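Local structure of 2-dehydro-3-deoxy-d-gluconate/2-dehydro-3-deoxy-phosphogluconate aldolase (Picrophilus torridus, 4UXD) at residues P72-T75 with L76-K80; N254-I257 with P258-K262; Y275-K279 with N280-G284. The protein is an aldolase of the dihydrodipicolinate synthetase family, with a barrel of eight parallel strands surrounded by helices, assembled here as four chains. All blocks are in the same frame, centred on the assembly; numbering follows the deposited sequence.

Overall arrangement
All three contacts are local, each within one continuous stretch: a loop running into a helix, the middle of a helix, and a helix running into a loop. Contact 1 starts helix 76-88, in the barrel's surround, is partly buried and borders a second subunit. Contacts 2 and 3 lie on two consecutive helices near the C-terminus: contact 2 at the surface inside helix 245-264, contact 3 partly buried where helix 270-279 ends. They touch, Leu-259 CD1 lying 3.7 Å from Tyr-275 CE2. Side chain and backbone exchange hydrogen bonds in contact 1, a proline interrupts the bonding in contact 2, and Schellman bonds and an asparagine amide meet the last carbonyls in contact 3, beside two aromatic rings.

Contact 1: P72-T75 with L76-K80; sequences PYFT and LKERK
Thr-75 and Glu-78 exchange hydrogen bonds at the start of helix 76-88. The amide of Glu-78 donates from N to Thr-75 OG1 at 2.7 Å, 168° at the hydrogen; in return Thr-75 N gives its hydrogen to Glu-78 OE1 at 2.8 Å, almost perfectly straight at 178°. For the threonine, chi1 of 66° sets OG1 between its own N and carbonyl carbon, facing into the first turn. The glutamate chain runs extended beyond CG and crosses the threonine side chain at about a right angle, bringing OE1 back to the amide. That same oxygen lies near the plane of the Phe-74 ring, at its edge, 3.8 Å from CD1. The other carboxylate oxygen, OE2, forms a salt bridge with Arg-287. Behind the cap, Thr-75 O accepts from Arg-79 N at 3.0 Å, and one water bridges Phe-74 O, at 3.0 Å, to Arg-79 NH1. The guanidinium is further held by Gly-99 O, while Asn-104 of the second subunit packs on both Thr-75 and Glu-78. With Thr-75 as N-cap and Glu-78 three residues on, these reciprocal bonds make a capping box, a classic way to begin a helix.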
ATOM      1  N   PRO A  72      -3.831   6.207  23.358  1.00 18.03           N
ATOM      2  CA  PRO A  72      -4.816   5.117  23.390  1.00 19.38           C
ATOM      3  C   PRO A  72      -4.419   3.930  24.272  1.00 24.98           C
ATOM      4  O   PRO A  72      -5.208   3.007  24.453  1.00 19.86           O
ATOM      5  CB  PRO A  72      -4.898   4.678  21.924  1.00 17.31           C
ATOM      6  CG  PRO A  72      -3.598   5.007  21.378  1.00 19.86           C
ATOM      7  CD  PRO A  72      -3.161   6.278  22.048  1.00 18.12           C
ATOM      8  N   TYR A  73      -3.204   3.934  24.800  1.00 24.23           N
ATOM      9  CA  TYR A  73      -2.801   2.859  25.694  1.00 24.02           C
ATOM     10  C   TYR A  73      -3.387   3.096  27.094  1.00 22.21           C
ATOM     11  O   TYR A  73      -3.369   2.205  27.920  1.00 17.59           O
ATOM     12  CB  TYR A  73      -1.269   2.732  25.763  1.00 20.69           C
ATOM     13  CG  TYR A  73      -0.590   2.372  24.457  1.00 19.93           C
ATOM     14  CD1 TYR A  73      -1.327   1.937  23.353  1.00 27.09           C
ATOM     15  CD2 TYR A  73       0.788   2.469  24.321  1.00 20.01           C
ATOM     16  CE1 TYR A  73      -0.719   1.614  22.150  1.00 18.95           C
ATOM     17  CE2 TYR A  73       1.416   2.137  23.110  1.00 30.10           C
ATOM     18  CZ  TYR A  73       0.655   1.712  22.026  1.00 24.73           C
ATOM     19  OH  TYR A  73       1.270   1.384  20.821  1.00 16.58           O
ATOM     20  N   PHE A  74      -3.935   4.284  27.334  1.00 22.03           N
ATOM     21  CA  PHE A  74      -4.416   4.661  28.660  1.00 23.18           C
ATOM     22  C   PHE A  74      -5.931   4.652  28.740  1.00 24.75           C
ATOM     23  O   PHE A  74      -6.630   4.769  27.725  1.00 25.86           O
ATOM     24  CB  PHE A  74      -3.891   6.055  29.044  1.00 27.75           C
ATOM     25  CG  PHE A  74      -2.395   6.153  29.072  1.00 25.95           C
ATOM     26  CD1 PHE A  74      -1.673   5.636  30.128  1.00 18.17           C
ATOM     27  CD2 PHE A  74      -1.707   6.751  28.029  1.00 31.13           C
ATOM     28  CE1 PHE A  74      -0.303   5.719  30.137  1.00 27.40           C
ATOM     29  CE2 PHE A  74      -0.330   6.828  28.038  1.00 23.71           C
ATOM     30  CZ  PHE A  74       0.369   6.314  29.089  1.00 25.21           C
ATOM     31  N   THR A  75      -6.431   4.530  29.965  1.00 24.27           N
ATOM     32  CA  THR A  75      -7.865   4.593  30.228  1.00 25.90           C
ATOM     33  C   THR A  75      -8.364   6.016  30.113  1.00 22.83           C
ATOM     34  O   THR A  75      -7.599   6.969  30.212  1.00 25.60           O
ATOM     35  CB  THR A  75      -8.221   4.086  31.647  1.00 27.26           C
ATOM     36  OG1 THR A  75      -7.659   4.974  32.622  1.00 29.75           O
ATOM     37  CG2 THR A  75      -7.698   2.689  31.874  1.00 26.60           C
ATOM     38  N   LEU A  76      -9.662   6.159  29.927  1.00 23.37           N
ATOM     39  CA  LEU A  76     -10.289   7.465  30.024  1.00 28.00           C
ATOM     40  C   LEU A  76      -9.976   8.134  31.371  1.00 31.91           C
ATOM     41  O   LEU A  76      -9.687   9.323  31.429  1.00 35.29           O
ATOM     42  CB  LEU A  76     -11.795   7.321  29.844  1.00 33.81           C
ATOM     43  CG  LEU A  76     -12.591   8.608  29.680  1.00 44.09           C
ATOM     44  CD1 LEU A  76     -12.158   9.380  28.423  1.00 31.41           C
ATOM     45  CD2 LEU A  76     -14.077   8.274  29.656  1.00 31.75           C
ATOM     46  N   LYS A  77     -10.012   7.360  32.453  1.00 31.96           N
ATOM     47  CA  LYS A  77      -9.727   7.900  33.774  1.00 26.72           C
ATOM     48  C   LYS A  77      -8.279   8.362  33.918  1.00 25.94           C
ATOM     49  O   LYS A  77      -8.027   9.466  34.400  1.00 31.02           O
ATOM     50  CB  LYS A  77     -10.065   6.864  34.841  1.00 33.51           C
ATOM     51  CG  LYS A  77     -11.564   6.584  34.952  1.00 46.75           C
ATOM     52  CD  LYS A  77     -11.854   5.432  35.889  1.00 44.29           C
ATOM     53  CE  LYS A  77     -13.334   5.154  35.967  1.00 56.76           C
ATOM     54  NZ  LYS A  77     -13.612   3.743  36.357  1.00 68.58           N
ATOM     55  N   GLU A  78      -7.329   7.534  33.500  1.00 24.03           N
ATOM     56  CA  GLU A  78      -5.914   7.941  33.487  1.00 30.13           C
ATOM     57  C   GLU A  78      -5.656   9.192  32.661  1.00 25.71           C
ATOM     58  O   GLU A  78      -4.739   9.966  32.953  1.00 23.88           O
ATOM     59  CB  GLU A  78      -5.037   6.829  32.932  1.00 29.37           C
ATOM     60  CG  GLU A  78      -4.813   5.670  33.864  1.00 33.45           C
ATOM     61  CD  GLU A  78      -4.176   4.503  33.153  1.00 29.02           C
ATOM     62  OE1 GLU A  78      -4.646   4.159  32.044  1.00 33.65           O
ATOM     63  OE2 GLU A  78      -3.196   3.950  33.683  1.00 24.32           O
ATOM     64  N   ARG A  79      -6.459   9.377  31.617  1.00 25.41           N
ATOM     65  CA  ARG A  79      -6.244  10.478  30.695  1.00 30.56           C
ATOM     66  C   ARG A  79      -6.796  11.761  31.296  1.00 24.47           C
ATOM     67  O   ARG A  79      -6.142  12.799  31.252  1.00 23.68           O
ATOM     68  CB  ARG A  79      -6.879  10.186  29.332  1.00 25.92           C
ATOM     69  CG  ARG A  79      -6.080   9.161  28.501  1.00 31.06           C
ATOM     70  CD  ARG A  79      -6.798   8.806  27.212  1.00 24.31           C
ATOM     71  NE  ARG A  79      -6.696   9.885  26.236  1.00 26.77           N
ATOM     72  CZ  ARG A  79      -7.517  10.039  25.202  1.00 31.14           C
ATOM     73  NH1 ARG A  79      -8.514   9.181  25.022  1.00 32.20           N
ATOM     74  NH2 ARG A  79      -7.348  11.053  24.352  1.00 23.44           N
ATOM     75  N   LYS A  80      -7.991  11.690  31.867  1.00 30.20           N
ATOM     76  CA  LYS A  80      -8.540  12.839  32.572  1.00 25.64           C
ATOM     77  C   LYS A  80      -7.559  13.279  33.645  1.00 28.32           C
ATOM     78  O   LYS A  80      -7.266  14.468  33.792  1.00 28.20           O
ATOM     79  CB  LYS A  80      -9.877  12.514  33.202  1.00 24.89           C
ATOM     80  CG  LYS A  80     -11.043  12.431  32.255  1.00 34.31           C
ATOM     81  CD  LYS A  80     -12.313  12.187  33.056  1.00 46.28           C
ATOM     82  CE  LYS A  80     -13.405  11.558  32.225  1.00 49.32           C
ATOM     83  NZ  LYS A  80     -14.507  11.056  33.091  1.00 47.15           N
TER
HETATM   84  O   HOH W   1      -8.699   6.432  26.352  1.00 33.43           O

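Contact 2: N254-I257 with P258-K262; sequences NDVI and PLMKK
Pro-258 tucks its ring back against the preceding turn of helix 245-264, among Asn-254, Asp-255, Val-256 and Ile-257. The proline has no N-H to give Asn-254 O, four residues back, and its CG lies there instead, 3.3 Å from that oxygen. On the same ring, CD comes within 3.4 Å of Asp-255 O. Ile-257, the next most covered residue, meets the proline through its branch point: CB is 3.4 Å from Pro-258 CD, and the two side chains cross obliquely. The isoleucine CG2 stands anti to its backbone N, beside the carbonyl carbon, which turns this methyl toward the peptide link to the proline.

This is a proline kink within a continuous helix, with a wider, pi-type turn at 254-256 just ahead of it. Past the ring the ordinary pattern resumes: Leu-259 N donates to Asp-255 O at 3.2 Å, and Met-260 N to Val-256 O at 2.7 Å, nearly in line with the C=O bond at an angle of 166°. Val-256 also gives CG1 to Met-260 CG, a loose apolar touch at 4.3 Å, on the side where both residues pack on Asp-209. A glycerol, probably from the crystallisation liquor, lies about 4 Å from the Met-260 side chain. Asp-255 has its carboxylate salt-bridged to Arg-236, while Ile-257 packs on Asp-210.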
ATOM      1  N   ASN A 254      22.020  19.692  10.995  1.00 35.99           N
ATOM      2  CA  ASN A 254      23.044  19.104  11.848  1.00 46.65           C
ATOM      3  C   ASN A 254      22.510  18.561  13.181  1.00 51.09           C
ATOM      4  O   ASN A 254      23.107  17.662  13.774  1.00 48.82           O
ATOM      5  CB  ASN A 254      24.141  20.134  12.123  1.00 55.84           C
ATOM      6  CG  ASN A 254      24.761  20.679  10.851  1.00 50.41           C
ATOM      7  OD1 ASN A 254      24.723  21.881  10.589  1.00 52.32           O
ATOM      8  ND2 ASN A 254      25.334  19.793  10.051  1.00 57.98           N
ATOM      9  N   ASP A 255      21.393  19.106  13.653  1.00 51.70           N
ATOM     10  CA  ASP A 255      20.883  18.763  14.976  1.00 51.40           C
ATOM     11  C   ASP A 255      19.602  17.934  14.920  1.00 52.95           C
ATOM     12  O   ASP A 255      19.589  16.773  15.325  1.00 41.13           O
ATOM     13  CB  ASP A 255      20.648  20.036  15.777  1.00 39.53           C
ATOM     14  CG  ASP A 255      21.855  20.920  15.788  1.00 46.18           C
ATOM     15  OD1 ASP A 255      22.949  20.403  15.472  1.00 47.51           O
ATOM     16  OD2 ASP A 255      21.721  22.117  16.115  1.00 46.61           O
ATOM     17  N   VAL A 256      18.540  18.536  14.397  1.00 47.20           N
ATOM     18  CA  VAL A 256      17.225  17.919  14.387  1.00 37.45           C
ATOM     19  C   VAL A 256      17.197  16.651  13.521  1.00 38.91           C
ATOM     20  O   VAL A 256      16.829  15.560  13.988  1.00 29.35           O
ATOM     21  CB  VAL A 256      16.156  18.919  13.869  1.00 34.27           C
ATOM     22  CG1 VAL A 256      14.746  18.374  14.089  1.00 30.14           C
ATOM     23  CG2 VAL A 256      16.308  20.285  14.550  1.00 29.66           C
ATOM     24  N   ILE A 257      17.594  16.806  12.260  1.00 36.88           N
ATOM     25  CA  ILE A 257      17.473  15.737  11.265  1.00 39.70           C
ATOM     26  C   ILE A 257      18.302  14.517  11.639  1.00 36.96           C
ATOM     27  O   ILE A 257      17.847  13.392  11.453  1.00 32.61           O
ATOM     28  CB  ILE A 257      17.876  16.241   9.844  1.00 45.51           C
ATOM     29  CG1 ILE A 257      16.730  17.047   9.245  1.00 37.10           C
ATOM     30  CG2 ILE A 257      18.227  15.077   8.893  1.00 38.46           C
ATOM     31  CD1 ILE A 257      17.127  17.906   8.092  1.00 46.14           C
ATOM     32  N   PRO A 258      19.527  14.729  12.150  1.00 40.43           N
ATOM     33  CA  PRO A 258      20.303  13.554  12.553  1.00 40.21           C
ATOM     34  C   PRO A 258      19.727  12.893  13.792  1.00 28.90           C
ATOM     35  O   PRO A 258      19.793  11.667  13.912  1.00 25.80           O
ATOM     36  CB  PRO A 258      21.697  14.131  12.807  1.00 40.77           C
ATOM     37  CG  PRO A 258      21.737  15.342  11.954  1.00 40.59           C
ATOM     38  CD  PRO A 258      20.373  15.928  12.093  1.00 35.08           C
ATOM     39  N   LEU A 259      19.146  13.693  14.681  1.00 30.63           N
ATOM     40  CA  LEU A 259      18.429  13.149  15.841  1.00 33.28           C
ATOM     41  C   LEU A 259      17.171  12.380  15.437  1.00 33.25           C
ATOM     42  O   LEU A 259      16.889  11.301  15.983  1.00 26.35           O
ATOM     43  CB  LEU A 259      18.039  14.261  16.811  1.00 24.04           C
ATOM     44  CG  LEU A 259      17.286  13.739  18.034  1.00 28.25           C
ATOM     45  CD1 LEU A 259      18.194  12.853  18.882  1.00 23.83           C
ATOM     46  CD2 LEU A 259      16.714  14.882  18.832  1.00 18.08           C
ATOM     47  N   MET A 260      16.410  12.957  14.502  1.00 36.05           N
ATOM     48  CA  MET A 260      15.215  12.309  13.964  1.00 35.18           C
ATOM     49  C   MET A 260      15.539  10.969  13.298  1.00 29.82           C
ATOM     50  O   MET A 260      14.702  10.069  13.273  1.00 27.83           O
ATOM     51  CB  MET A 260      14.506  13.222  12.955  1.00 31.30           C
ATOM     52  CG  MET A 260      13.585  14.289  13.568  1.00 26.92           C
ATOM     53  SD  MET A 260      12.320  13.584  14.661  1.00 26.54           S
ATOM     54  CE  MET A 260      11.193  12.778  13.537  1.00 28.39           C
ATOM     55  N   LYS A 261      16.750  10.835  12.761  1.00 30.96           N
ATOM     56  CA  LYS A 261      17.152   9.593  12.118  1.00 25.35           C
ATOM     57  C   LYS A 261      17.435   8.531  13.162  1.00 40.72           C
ATOM     58  O   LYS A 261      17.010   7.382  13.013  1.00 37.18           O
ATOM     59  CB  LYS A 261      18.386   9.790  11.249  1.00 30.75           C
ATOM     60  CG  LYS A 261      18.818   8.516  10.512  1.00 51.75           C
ATOM     61  CD  LYS A 261      20.093   8.745   9.703  1.00 61.73           C
ATOM     62  CE  LYS A 261      20.603   7.458   9.070  1.00 59.00           C
ATOM     63  NZ  LYS A 261      22.036   7.554   8.674  1.00 40.35           N
ATOM     64  N   LYS A 262      18.179   8.921  14.199  1.00 42.96           N
ATOM     65  CA  LYS A 262      18.445   8.050  15.339  1.00 32.25           C
ATOM     66  C   LYS A 262      17.123   7.521  15.895  1.00 35.65           C
ATOM     67  O   LYS A 262      16.935   6.315  16.000  1.00 38.58           O
ATOM     68  CB  LYS A 262      19.222   8.794  16.436  1.00 38.57           C
ATOM     69  CG  LYS A 262      20.687   9.056  16.137  1.00 54.36           C
ATOM     70  CD  LYS A 262      21.564   7.849  16.481  1.00 78.57           C
ATOM     71  CE  LYS A 262      23.055   8.143  16.309  1.00 78.34           C
ATOM     72  NZ  LYS A 262      23.917   6.997  16.736  1.00 84.71           N
TER

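Contact 3: Y275-K279 with N280-G284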
ATOM      1  N   TYR A 275      15.096   8.067  25.648  1.00 45.32           N
ATOM      2  CA  TYR A 275      15.944   9.232  25.505  1.00 37.02           C
ATOM      3  C   TYR A 275      15.650  10.195  26.631  1.00 39.21           C
ATOM      4  O   TYR A 275      16.554  10.828  27.174  1.00 44.03           O
ATOM      5  CB  TYR A 275      15.730   9.893  24.145  1.00 45.67           C
ATOM      6  CG  TYR A 275      16.898  10.720  23.668  1.00 51.18           C
ATOM      7  CD1 TYR A 275      17.246  11.902  24.308  1.00 59.67           C
ATOM      8  CD2 TYR A 275      17.649  10.327  22.570  1.00 51.77           C
ATOM      9  CE1 TYR A 275      18.313  12.666  23.872  1.00 69.29           C
ATOM     10  CE2 TYR A 275      18.718  11.084  22.126  1.00 61.33           C
ATOM     11  CZ  TYR A 275      19.048  12.255  22.779  1.00 70.46           C
ATOM     12  OH  TYR A 275      20.114  13.015  22.342  1.00 62.77           O
ATOM     13  N   PHE A 276      14.378  10.290  26.992  1.00 44.38           N
ATOM     14  CA  PHE A 276      13.968  11.138  28.098  1.00 40.44           C
ATOM     15  C   PHE A 276      14.417  10.558  29.443  1.00 40.12           C
ATOM     16  O   PHE A 276      14.780  11.289  30.365  1.00 41.48           O
ATOM     17  CB  PHE A 276      12.455  11.321  28.105  1.00 28.69           C
ATOM     18  CG  PHE A 276      11.963  12.066  29.302  1.00 42.88           C
ATOM     19  CD1 PHE A 276      12.038  13.448  29.346  1.00 35.54           C
ATOM     20  CD2 PHE A 276      11.456  11.382  30.407  1.00 41.83           C
ATOM     21  CE1 PHE A 276      11.592  14.142  30.463  1.00 43.18           C
ATOM     22  CE2 PHE A 276      11.014  12.074  31.524  1.00 34.37           C
ATOM     23  CZ  PHE A 276      11.084  13.450  31.554  1.00 33.91           C
ATOM     24  N   TYR A 277      14.378   9.240  29.552  1.00 28.23           N
ATOM     25  CA  TYR A 277      14.679   8.579  30.799  1.00 40.41           C
ATOM     26  C   TYR A 277      16.163   8.705  31.123  1.00 46.42           C
ATOM     27  O   TYR A 277      16.537   9.043  32.247  1.00 51.12           O
ATOM     28  CB  TYR A 277      14.270   7.107  30.733  1.00 35.90           C
ATOM     29  CG  TYR A 277      12.775   6.850  30.717  1.00 35.52           C
ATOM     30  CD1 TYR A 277      11.877   7.760  31.252  1.00 40.39           C
ATOM     31  CD2 TYR A 277      12.266   5.684  30.166  1.00 33.24           C
ATOM     32  CE1 TYR A 277      10.519   7.517  31.240  1.00 39.45           C
ATOM     33  CE2 TYR A 277      10.919   5.431  30.152  1.00 32.12           C
ATOM     34  CZ  TYR A 277      10.044   6.350  30.686  1.00 37.57           C
ATOM     35  OH  TYR A 277       8.689   6.086  30.670  1.00 38.04           O
ATOM     36  N   LYS A 278      16.998   8.433  30.129  1.00 38.12           N
ATOM     37  CA  LYS A 278      18.437   8.481  30.296  1.00 42.79           C
ATOM     38  C   LYS A 278      18.918   9.896  30.596  1.00 47.34           C
ATOM     39  O   LYS A 278      19.830  10.093  31.403  1.00 45.06           O
ATOM     40  CB  LYS A 278      19.137   7.945  29.040  1.00 50.13           C
ATOM     41  CG  LYS A 278      19.136   6.417  28.913  1.00 55.04           C
ATOM     42  CD  LYS A 278      20.084   5.948  27.808  1.00 81.84           C
ATOM     43  CE  LYS A 278      20.312   4.431  27.823  1.00 93.25           C
ATOM     44  NZ  LYS A 278      21.221   3.968  28.922  1.00 71.13           N
ATOM     45  N   LYS A 279      18.295  10.877  29.951  1.00 43.10           N
ATOM     46  CA  LYS A 279      18.738  12.254  30.053  1.00 40.90           C
ATOM     47  C   LYS A 279      18.547  12.792  31.464  1.00 50.85           C
ATOM     48  O   LYS A 279      19.415  13.477  32.004  1.00 55.38           O
ATOM     49  CB  LYS A 279      17.991  13.143  29.059  1.00 43.09           C
ATOM     50  CG  LYS A 279      18.007  14.606  29.464  1.00 42.53           C
ATOM     51  CD  LYS A 279      17.950  15.560  28.305  1.00 36.50           C
ATOM     52  CE  LYS A 279      18.857  16.754  28.574  1.00 53.51           C
ATOM     53  NZ  LYS A 279      18.260  18.040  28.142  1.00 63.26           N
ATOM     54  N   ASN A 280      17.389  12.504  32.040  1.00 55.77           N
ATOM     55  CA  ASN A 280      17.086  12.917  33.400  1.00 51.69           C
ATOM     56  C   ASN A 280      17.436  11.817  34.404  1.00 56.83           C
ATOM     57  O   ASN A 280      17.047  11.893  35.569  1.00 55.50           O
ATOM     58  CB  ASN A 280      15.610  13.289  33.517  1.00 46.91           C
ATOM     59  CG  ASN A 280      15.153  14.225  32.417  1.00 50.08           C
ATOM     60  OD1 ASN A 280      15.288  15.444  32.528  1.00 58.49           O
ATOM     61  ND2 ASN A 280      14.599  13.658  31.347  1.00 45.61           N
ATOM     62  N   ASN A 281      18.173  10.804  33.942  1.00 50.35           N
ATOM     63  CA  ASN A 281      18.559   9.664  34.775  1.00 51.84           C
ATOM     64  C   ASN A 281      17.364   9.066  35.531  1.00 59.28           C
ATOM     65  O   ASN A 281      17.465   8.719  36.707  1.00 58.52           O
ATOM     66  CB  ASN A 281      19.653  10.076  35.770  1.00 50.98           C
ATOM     67  CG  ASN A 281      20.221   8.890  36.549  1.00 53.78           C
ATOM     68  OD1 ASN A 281      20.444   7.814  35.989  1.00 49.65           O
ATOM     69  ND2 ASN A 281      20.433   9.078  37.852  1.00 45.99           N
ATOM     70  N   ILE A 282      16.226   8.957  34.858  1.00 53.20           N
ATOM     71  CA  ILE A 282      15.045   8.387  35.487  1.00 48.84           C
ATOM     72  C   ILE A 282      14.913   6.920  35.119  1.00 48.43           C
ATOM     73  O   ILE A 282      15.230   6.512  34.004  1.00 50.10           O
ATOM     74  CB  ILE A 282      13.774   9.146  35.085  1.00 49.50           C
ATOM     75  CG1 ILE A 282      13.840  10.569  35.639  1.00 40.70           C
ATOM     76  CG2 ILE A 282      12.521   8.432  35.602  1.00 46.73           C
ATOM     77  CD1 ILE A 282      12.713  11.458  35.187  1.00 42.66           C
ATOM     78  N   ASN A 283      14.442   6.138  36.079  1.00 53.07           N
ATOM     79  CA  ASN A 283      14.176   4.725  35.882  1.00 60.69           C
ATOM     80  C   ASN A 283      12.741   4.536  35.391  1.00 61.93           C
ATOM     81  O   ASN A 283      11.830   4.267  36.181  1.00 62.47           O
ATOM     82  CB  ASN A 283      14.415   3.966  37.189  1.00 71.49           C
ATOM     83  CG  ASN A 283      14.292   2.476  37.027  1.00 56.60           C
ATOM     84  OD1 ASN A 283      14.430   1.949  35.926  1.00 64.43           O
ATOM     85  ND2 ASN A 283      14.033   1.783  38.130  1.00 53.67           N
ATOM     86  N   GLY A 284      12.545   4.692  34.086  1.00 52.57           N
ATOM     87  CA  GLY A 284      11.214   4.729  33.517  1.00 45.77           C
ATOM     88  C   GLY A 284      10.835   3.467  32.771  1.00 41.80           C
ATOM     89  O   GLY A 284      11.697   2.715  32.326  1.00 48.11           O
TER
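The ring of Tyr-277 lies flat against Gly-284, whose CA stands 3.4 Å from the ring centroid and only 10° off the normal. This is a CH-pi contact over the middle of the face, made as the chain after helix 270-279 turns back past the tyrosine. At the far end of the ring, the hydroxyl is hydrogen-bonded to Gly-285 O and Leu-36 N, so the phenol is fixed at its tip as well as on its face.

Phe-276 receives a different visitor. The Asn-280 amide places ND2 3.1 Å above one face of the phenyl ring, offset toward the rim, with the ring and amide planes 49° apart. The same nitrogen donates to Phe-276 O at 2.6 Å, lying in the carbonyl plane on a lone pair. Asn-280 CG is anti to its own carbonyl carbon (chi1 -49°), which folds the amide back over the last turn to reach both. Ile-282 approaches the phenyl ring as well, CD1 coming 4.1 Å from Phe-276 CE2, and Ile-49 of helix 44-56 packs on both Asn-280 and Ile-282.

The helix itself ends in a Schellman motif. Ile-282 N donates to Tyr-277 O at 2.6 Å, and Asn-281, the C-prime residue with positive phi, gives a weak bond from N to Lys-278 O. Carbonyls of the last turn are thus met partly by backbone returning from the loop and partly by a side chain: Phe-276 O has two donors from Asn-280, the short one from ND2 and a weak one from N.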